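Long-range contacts in kunitz-type serine protease inhibitor homolog calcicludine (Dendroaspis angusticeps, PDB 5YV7), which probably blocks L-type calcium channels, as a mamba-venom toxin built on a Kunitz-type inhibitor scaffold: residues A[4-9]-A[45-50]; A[10-15]-A[41-46]. All blocks are in the same frame, centred on the assembly; numbering follows the deposited sequence.

Contact 1: residues A[4-9]-A[45-50]; sequences PWYCKE and NRFQTI
Phe47 turns the end of its ring against the rim of Tyr6, its CZ lying 4.1 Å from Tyr6 CE1, in the interior of a Kunitz (BPTI-type) domain. The two side chains cross at about a right angle and meet edge to edge. Their carbon edges pack the N-terminal turn against the loop that leads into helix 50-58, a place that suits broad aromatic side chains. Phe47 CZ also reaches Cys7 SG at 4.4 Å, beside the disulfide to Cys57 that ties this turn to the helix; Phe47 itself touches Cys53 and Cys57.

Next to the rings, buried Asn45 does the polar work. Its CG stands anti to the backbone N (chi1 -164°), which carries the amide toward the turn, with CB only 3.1 Å from Tyr6 O. A short amide suits this place because it can donate and accept at once: OD1 takes the backbone N-H of Phe25 in strand 20-26, while ND2 serves residues 4-9. Cys7 O lies near ND2, but at a poor angle for bonding. The bond that forms is from Asn45 ND2 to Glu9 O, 2.8 Å long and nearly straight at 169°, with the acceptor 3° out of the amide plane.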
loop_
_atom_site.group_PDB
_atom_site.type_symbol
_atom_site.label_atom_id
_atom_site.label_comp_id
_atom_site.label_asym_id
_atom_site.label_seq_id
_atom_site.Cartn_x
_atom_site.Cartn_y
_atom_site.Cartn_z
ATOM N N PRO A 4 5.428 9.626 4.297
ATOM C CA PRO A 4 6.531 9.545 3.330
ATOM C C PRO A 4 6.013 9.332 1.912
ATOM O O PRO A 4 4.852 8.981 1.691
ATOM C CB PRO A 4 7.345 8.342 3.811
ATOM C CG PRO A 4 6.362 7.492 4.566
ATOM C CD PRO A 4 5.405 8.472 5.214
ATOM N N TRP A 5 6.925 9.524 0.946
ATOM C CA TRP A 5 6.536 9.660 -0.457
ATOM C C TRP A 5 5.850 8.401 -0.979
ATOM O O TRP A 5 4.892 8.483 -1.761
ATOM C CB TRP A 5 7.763 9.984 -1.316
ATOM C CG TRP A 5 8.714 8.815 -1.442
ATOM C CD1 TRP A 5 9.727 8.483 -0.581
ATOM C CD2 TRP A 5 8.712 7.805 -2.464
ATOM N NE1 TRP A 5 10.355 7.339 -1.007
ATOM C CE2 TRP A 5 9.754 6.901 -2.160
ATOM C CE3 TRP A 5 7.930 7.576 -3.603
ATOM C CZ2 TRP A 5 10.042 5.782 -2.966
ATOM C CZ3 TRP A 5 8.218 6.454 -4.412
ATOM C CH2 TRP A 5 9.260 5.574 -4.080
ATOM N N TYR A 6 6.333 7.224 -0.579
ATOM C CA TYR A 6 5.798 6.008 -1.165
ATOM C C TYR A 6 4.359 5.757 -0.740
ATOM O O TYR A 6 3.632 5.061 -1.457
ATOM C CB TYR A 6 6.675 4.812 -0.814
ATOM C CG TYR A 6 7.049 4.675 0.641
ATOM C CD1 TYR A 6 6.254 3.947 1.515
ATOM C CD2 TYR A 6 8.223 5.241 1.134
ATOM C CE1 TYR A 6 6.601 3.801 2.844
ATOM C CE2 TYR A 6 8.584 5.096 2.458
ATOM C CZ TYR A 6 7.769 4.374 3.313
ATOM O OH TYR A 6 8.113 4.224 4.640
ATOM N N CYS A 7 3.928 6.337 0.386
ATOM C CA CYS A 7 2.538 6.238 0.812
ATOM C C CYS A 7 1.599 7.066 -0.056
ATOM O O CYS A 7 0.378 6.907 0.051
ATOM C CB CYS A 7 2.417 6.663 2.278
ATOM S SG CYS A 7 3.429 5.653 3.378
ATOM N N LYS A 8 2.132 7.939 -0.904
ATOM C CA LYS A 8 1.319 8.772 -1.778
ATOM C C LYS A 8 1.233 8.231 -3.199
ATOM O O LYS A 8 0.547 8.829 -4.032
ATOM C CB LYS A 8 1.872 10.198 -1.818
ATOM C CG LYS A 8 1.443 11.103 -0.678
ATOM C CD LYS A 8 2.556 12.093 -0.313
ATOM C CE LYS A 8 2.162 13.552 -0.491
ATOM N NZ LYS A 8 3.246 14.473 0.051
ATOM N N GLU A 9 1.921 7.137 -3.497
ATOM C CA GLU A 9 1.842 6.559 -4.825
ATOM C C GLU A 9 0.477 5.904 -5.026
ATOM O O GLU A 9 -0.150 5.456 -4.064
ATOM C CB GLU A 9 2.952 5.536 -5.020
ATOM C CG GLU A 9 4.349 6.141 -4.962
ATOM C CD GLU A 9 4.716 6.833 -6.254
ATOM O OE1 GLU A 9 4.863 6.126 -7.282
ATOM O OE2 GLU A 9 4.845 8.076 -6.243
ATOM N N ASN A 45 3.877 1.509 -2.638
ATOM C CA ASN A 45 2.712 1.640 -1.765
ATOM C C ASN A 45 2.030 0.280 -1.615
ATOM O O ASN A 45 0.927 0.039 -2.097
ATOM C CB ASN A 45 1.752 2.697 -2.303
ATOM C CG ASN A 45 0.741 3.137 -1.256
ATOM O OD1 ASN A 45 0.739 2.625 -0.135
ATOM N ND2 ASN A 45 -0.124 4.079 -1.613
ATOM N N ARG A 46 2.722 -0.623 -0.925
ATOM C CA ARG A 46 2.211 -1.973 -0.710
ATOM C C ARG A 46 2.795 -2.517 0.583
ATOM O O ARG A 46 4.000 -2.415 0.816
ATOM C CB ARG A 46 2.549 -2.916 -1.880
ATOM C CG ARG A 46 2.094 -4.366 -1.623
ATOM C CD ARG A 46 2.433 -5.327 -2.769
ATOM N NE ARG A 46 3.875 -5.565 -2.961
ATOM C CZ ARG A 46 4.626 -4.981 -3.909
ATOM N NH1 ARG A 46 4.087 -4.108 -4.769
ATOM N NH2 ARG A 46 5.928 -5.267 -4.000
ATOM N N PHE A 47 1.946 -3.093 1.420
ATOM C CA PHE A 47 2.391 -3.598 2.707
ATOM C C PHE A 47 1.741 -4.946 2.970
ATOM O O PHE A 47 0.611 -5.207 2.543
ATOM C CB PHE A 47 2.075 -2.587 3.813
ATOM C CG PHE A 47 2.495 -1.202 3.463
ATOM C CD1 PHE A 47 3.803 -0.790 3.680
ATOM C CD2 PHE A 47 1.608 -0.329 2.854
ATOM C CE1 PHE A 47 4.214 0.473 3.323
ATOM C CE2 PHE A 47 2.009 0.934 2.496
ATOM C CZ PHE A 47 3.320 1.342 2.733
ATOM N N GLN A 48 2.484 -5.817 3.652
ATOM C CA GLN A 48 1.962 -7.146 3.932
ATOM C C GLN A 48 0.936 -7.128 5.059
ATOM O O GLN A 48 0.025 -7.956 5.077
ATOM C CB GLN A 48 3.114 -8.097 4.257
ATOM C CG GLN A 48 2.676 -9.528 4.561
ATOM C CD GLN A 48 1.965 -10.187 3.388
ATOM O OE1 GLN A 48 2.315 -9.962 2.229
ATOM N NE2 GLN A 48 0.960 -11.005 3.684
ATOM N N THR A 49 1.046 -6.193 5.991
ATOM C CA THR A 49 0.106 -6.117 7.096
ATOM C C THR A 49 -0.386 -4.690 7.235
ATOM O O THR A 49 0.326 -3.739 6.891
ATOM C CB THR A 49 0.743 -6.559 8.416
ATOM O OG1 THR A 49 1.843 -5.690 8.718
ATOM C CG2 THR A 49 1.249 -7.995 8.318
ATOM N N ILE A 50 -1.609 -4.545 7.746
ATOM C CA ILE A 50 -2.109 -3.204 8.008
ATOM C C ILE A 50 -1.237 -2.496 9.045
ATOM O O ILE A 50 -1.057 -1.271 8.985
ATOM C CB ILE A 50 -3.588 -3.249 8.429
ATOM C CG1 ILE A 50 -4.206 -1.859 8.255
ATOM C CG2 ILE A 50 -3.729 -3.759 9.861
ATOM C CD1 ILE A 50 -5.685 -1.782 8.554
#

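Contact 2: residues A[10-15]-A[41-46]; sequences PVRIGS and GGNANR
The two exposed loops of the Kunitz domain, 10-15 and 41-46, run beside each other here, the first leading toward the Cys16-Cys40 disulfide and the second away from it. The direct bond between them comes from Asn43: ND2 donates a hydrogen bond to Pro10 O at 2.8 Å, with an N-H...O angle of 165° and the acceptor close to the amide plane. Arg12 CB packs against the same amide, 3.7 Å from ND2. Asn43 CG sits between its backbone N and carbonyl carbon (chi1 64°), which folds the amide back so that OD1 also accepts from Asn45 N in an Asx turn.

Two waters complete the join. One accepts from Arg12 N and donates to Asn43 OD1 and Asn45 O; the other donates to Arg12 O and accepts from Asn43 N and Arg46 NH1. Arg12 stretches its chain from CG to NE past Gly41, whose O lies over one face of the guanidinium, 3.0 Å from NH1 but poorly angled for a bond. Glycines suit the close end, where Gly14 CA comes 3.3 Å from Gly41 O and both residues have positive phi. Paired loops beside a disulfide are typical of the Kunitz fold, in whose inhibitory members the first of these runs leads into the protease-binding loop.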
loop_
_atom_site.group_PDB
_atom_site.type_symbol
_atom_site.label_atom_id
_atom_site.label_comp_id
_atom_site.label_asym_id
_atom_site.label_seq_id
_atom_site.Cartn_x
_atom_site.Cartn_y
_atom_site.Cartn_z
ATOM N N PRO A 10 -0.028 5.875 -6.256
ATOM C CA PRO A 10 -1.326 5.227 -6.495
ATOM C C PRO A 10 -1.228 3.722 -6.284
ATOM O O PRO A 10 -0.162 3.116 -6.435
ATOM C CB PRO A 10 -1.628 5.563 -7.960
ATOM C CG PRO A 10 -0.244 5.723 -8.584
ATOM C CD PRO A 10 0.584 6.385 -7.499
ATOM N N VAL A 11 -2.361 3.117 -5.915
ATOM C CA VAL A 11 -2.382 1.674 -5.753
ATOM C C VAL A 11 -2.057 1.045 -7.100
ATOM O O VAL A 11 -2.504 1.518 -8.151
ATOM C CB VAL A 11 -3.740 1.207 -5.200
ATOM C CG1 VAL A 11 -4.867 1.419 -6.229
ATOM C CG2 VAL A 11 -3.665 -0.263 -4.749
ATOM N N ARG A 12 -1.224 0.006 -7.084
ATOM C CA ARG A 12 -0.786 -0.625 -8.328
ATOM C C ARG A 12 -0.867 -2.142 -8.182
ATOM O O ARG A 12 -0.034 -2.763 -7.513
ATOM C CB ARG A 12 0.618 -0.178 -8.704
ATOM C CG ARG A 12 0.812 -0.070 -10.197
ATOM C CD ARG A 12 2.271 0.124 -10.571
ATOM N NE ARG A 12 2.417 0.302 -12.016
ATOM C CZ ARG A 12 3.506 -0.015 -12.718
ATOM N NH1 ARG A 12 4.580 -0.526 -12.112
ATOM N NH2 ARG A 12 3.522 0.189 -14.033
ATOM N N ILE A 13 -1.868 -2.734 -8.830
ATOM C CA ILE A 13 -2.023 -4.177 -8.789
ATOM C C ILE A 13 -0.949 -4.872 -9.625
ATOM O O ILE A 13 -0.513 -5.981 -9.289
ATOM C CB ILE A 13 -3.444 -4.544 -9.239
ATOM C CG1 ILE A 13 -4.434 -3.967 -8.223
ATOM C CG2 ILE A 13 -3.583 -6.064 -9.405
ATOM C CD1 ILE A 13 -5.860 -4.185 -8.565
ATOM N N GLY A 14 -0.501 -4.244 -10.707
ATOM C CA GLY A 14 0.597 -4.786 -11.475
ATOM C C GLY A 14 0.150 -5.777 -12.530
ATOM O O GLY A 14 -1.038 -6.039 -12.749
ATOM N N SER A 15 1.148 -6.374 -13.170
ATOM C CA SER A 15 0.949 -7.048 -14.443
ATOM C C SER A 15 0.929 -8.567 -14.347
ATOM O O SER A 15 0.598 -9.221 -15.339
ATOM C CB SER A 15 2.042 -6.613 -15.438
ATOM O OG SER A 15 3.279 -6.361 -14.782
ATOM N N GLY A 41 5.175 -6.111 -10.737
ATOM C CA GLY A 41 4.850 -4.857 -11.390
ATOM C C GLY A 41 4.098 -3.879 -10.514
ATOM O O GLY A 41 3.333 -3.055 -11.030
ATOM N N GLY A 42 4.281 -3.957 -9.199
ATOM C CA GLY A 42 3.682 -3.019 -8.277
ATOM C C GLY A 42 4.567 -1.812 -8.052
ATOM O O GLY A 42 5.508 -1.543 -8.804
ATOM N N ASN A 43 4.260 -1.068 -6.999
ATOM C CA ASN A 43 5.123 0.036 -6.612
ATOM C C ASN A 43 5.324 -0.048 -5.103
ATOM O O ASN A 43 5.020 -1.064 -4.472
ATOM C CB ASN A 43 4.557 1.380 -7.102
ATOM C CG ASN A 43 3.217 1.735 -6.461
ATOM O OD1 ASN A 43 2.860 1.219 -5.398
ATOM N ND2 ASN A 43 2.467 2.621 -7.113
ATOM N N ALA A 44 5.835 1.030 -4.517
ATOM C CA ALA A 44 6.233 0.984 -3.120
ATOM C C ALA A 44 5.066 1.154 -2.152
ATOM O O ALA A 44 5.248 0.944 -0.948
ATOM C CB ALA A 44 7.298 2.042 -2.857
ATOM N N ASN A 45 3.877 1.509 -2.638
ATOM C CA ASN A 45 2.712 1.640 -1.765
ATOM C C ASN A 45 2.030 0.280 -1.615
ATOM O O ASN A 45 0.927 0.039 -2.097
ATOM C CB ASN A 45 1.752 2.697 -2.303
ATOM C CG ASN A 45 0.741 3.137 -1.256
ATOM O OD1 ASN A 45 0.739 2.625 -0.135
ATOM N ND2 ASN A 45 -0.124 4.079 -1.613
ATOM N N ARG A 46 2.722 -0.623 -0.925
ATOM C CA ARG A 46 2.211 -1.973 -0.710
ATOM C C ARG A 46 2.795 -2.517 0.583
ATOM O O ARG A 46 4.000 -2.415 0.816
ATOM C CB ARG A 46 2.549 -2.916 -1.880
ATOM C CG ARG A 46 2.094 -4.366 -1.623
ATOM C CD ARG A 46 2.433 -5.327 -2.769
ATOM N NE ARG A 46 3.875 -5.565 -2.961
ATOM C CZ ARG A 46 4.626 -4.981 -3.909
ATOM N NH1 ARG A 46 4.087 -4.108 -4.769
ATOM N NH2 ARG A 46 5.928 -5.267 -4.000
HETATM O O HOH W 1 0.419 -0.039 -4.724
HETATM O O HOH W 2 1.940 -2.456 -5.434
#

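How the contacts relate
Contact 1 is buried near the centre of the chain, whereas contact 2 lies on the surface. Each joins the chain before strand 20-26 to the chain between strand 31-37 and helix 50-58, and they share Asn45 and Arg46. Both use an asparagine amide to donate to a backbone carbonyl, but the inner one lies beside aromatic rims and a cystine, while waters and glycines accompany the outer. The chain passes directly from residues 4-9 into 10-15, and the contacts touch where Tyr6 CB packs on Ala44 CB and Glu9 CB on Asn43 ND2. The result is a continuous seam from the disulfide-bonded core to the exposed loops.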